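Local coordinates for ABC-type transport auxiliary lipoprotein component domain-containing protein (Xanthomonas campestris pv. campestris, PDB 2IQI) that is of unknown function but probably acts as a lipoprotein accessory component of an ABC-type transporter, at residues V17-T20 with A24-Q27. Numbering follows the deposited sequence.
Sequences VRVT and AWPQ
Trp-25 reaches back along its own loop to Val-19, both in the long irregular connection between strands 11-13 and 31-34, which runs over the helical layer of this ABC-transporter auxiliary lipoprotein domain. The packed part is small and apolar. Val-19 sets CG1 against the rim of the six-membered ring, near the indole plane, 4.1 Å from Trp-25 CH2, and the two side chains cross at about a right angle. Val-19 presents CG1 to the tryptophan with that methyl anti to the backbone N (chi1 167°). Both are buried, and helix 155-185 lies against both: Val-19 touches Thr-171 and Trp-25 touches Val-174; Val-19 also meets Ala-80 of helix 69-82. The indole does the reaching, since the backbones stay well apart: the nearest CA atoms, of Thr-20 and Trp-25, are 11.2 Å from each other. On the loose side sits Thr-20, an exposed residue that contributes backbone rather than side chain; its methyl and hydroxyl do not meet the ring. The same ring carbon has a polar neighbour too, Trp-25 CH2 lying 3.9 Å from Thr-20 O, which approaches the indole obliquely.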
loop_
_atom_site.group_PDB
_atom_site.type_symbol
_atom_site.label_atom_id
_atom_site.label_comp_id
_atom_site.label_asym_id
_atom_site.label_seq_id
_atom_site.Cartn_x
_atom_site.Cartn_y
_atom_site.Cartn_z
ATOM N N VAL A 17 -4.110 8.161 6.554
ATOM C CA VAL A 17 -3.876 6.799 6.919
ATOM C C VAL A 17 -3.053 6.811 8.177
ATOM O O VAL A 17 -1.861 7.073 8.147
ATOM C CB VAL A 17 -3.115 6.027 5.817
ATOM C CG1 VAL A 17 -2.577 4.716 6.356
ATOM C CG2 VAL A 17 -3.998 5.795 4.625
ATOM N N ARG A 18 -3.722 6.495 9.279
ATOM C CA ARG A 18 -3.097 6.196 10.568
ATOM C C ARG A 18 -3.190 4.684 10.856
ATOM O O ARG A 18 -4.274 4.118 10.907
ATOM C CB ARG A 18 -3.749 7.064 11.662
ATOM C CG ARG A 18 -3.913 8.507 11.179
ATOM C CD ARG A 18 -3.920 9.562 12.266
ATOM N NE ARG A 18 -3.673 10.895 11.708
ATOM C CZ ARG A 18 -2.464 11.427 11.467
ATOM N NH1 ARG A 18 -1.335 10.762 11.705
ATOM N NH2 ARG A 18 -2.383 12.652 10.962
ATOM N N VAL A 19 -2.045 4.024 10.992
ATOM C CA VAL A 19 -2.047 2.568 11.232
ATOM C C VAL A 19 -1.829 2.240 12.698
ATOM O O VAL A 19 -0.814 2.615 13.296
ATOM C CB VAL A 19 -1.009 1.848 10.412
ATOM C CG1 VAL A 19 -0.848 0.464 10.905
ATOM C CG2 VAL A 19 -1.431 1.830 8.971
ATOM N N THR A 20 -2.809 1.541 13.260
ATOM C CA THR A 20 -2.796 1.165 14.653
ATOM C C THR A 20 -1.807 0.027 14.865
ATOM O O THR A 20 -1.956 -1.047 14.275
ATOM C CB THR A 20 -4.204 0.701 15.144
ATOM O OG1 THR A 20 -5.166 1.739 14.917
ATOM C CG2 THR A 20 -4.190 0.319 16.647
ATOM N N ALA A 24 0.812 -7.793 18.905
ATOM C CA ALA A 24 1.542 -9.014 18.645
ATOM C C ALA A 24 2.672 -8.889 17.627
ATOM O O ALA A 24 3.264 -9.915 17.215
ATOM C CB ALA A 24 0.580 -10.122 18.257
ATOM N N TRP A 25 2.963 -7.668 17.188
ATOM C CA TRP A 25 4.075 -7.497 16.282
ATOM C C TRP A 25 5.344 -7.526 17.118
ATOM O O TRP A 25 5.429 -6.820 18.135
ATOM C CB TRP A 25 4.000 -6.180 15.513
ATOM C CG TRP A 25 2.856 -6.055 14.509
ATOM C CD1 TRP A 25 2.120 -7.064 13.959
ATOM C CD2 TRP A 25 2.370 -4.842 13.910
ATOM N NE1 TRP A 25 1.200 -6.562 13.088
ATOM C CE2 TRP A 25 1.327 -5.202 13.033
ATOM C CE3 TRP A 25 2.722 -3.489 14.025
ATOM C CZ2 TRP A 25 0.607 -4.260 12.298
ATOM C CZ3 TRP A 25 1.999 -2.550 13.283
ATOM C CH2 TRP A 25 0.951 -2.944 12.440
ATOM N N PRO A 26 6.360 -8.298 16.677
ATOM C CA PRO A 26 7.624 -8.276 17.395
ATOM C C PRO A 26 8.199 -6.865 17.389
ATOM O O PRO A 26 8.072 -6.126 16.376
ATOM C CB PRO A 26 8.527 -9.192 16.560
ATOM C CG PRO A 26 7.920 -9.198 15.228
ATOM C CD PRO A 26 6.443 -9.125 15.470
ATOM N N GLN A 27 8.778 -6.495 18.537
ATOM C CA GLN A 27 9.672 -5.353 18.651
ATOM C C GLN A 27 11.031 -5.802 18.162
ATOM O O GLN A 27 11.594 -6.728 18.723
ATOM C CB GLN A 27 9.760 -4.894 20.089
ATOM C CG GLN A 27 10.446 -3.554 20.216
ATOM C CD GLN A 27 9.895 -2.722 21.361
ATOM O OE1 GLN A 27 9.681 -3.228 22.479
ATOM N NE2 GLN A 27 9.656 -1.434 21.090
#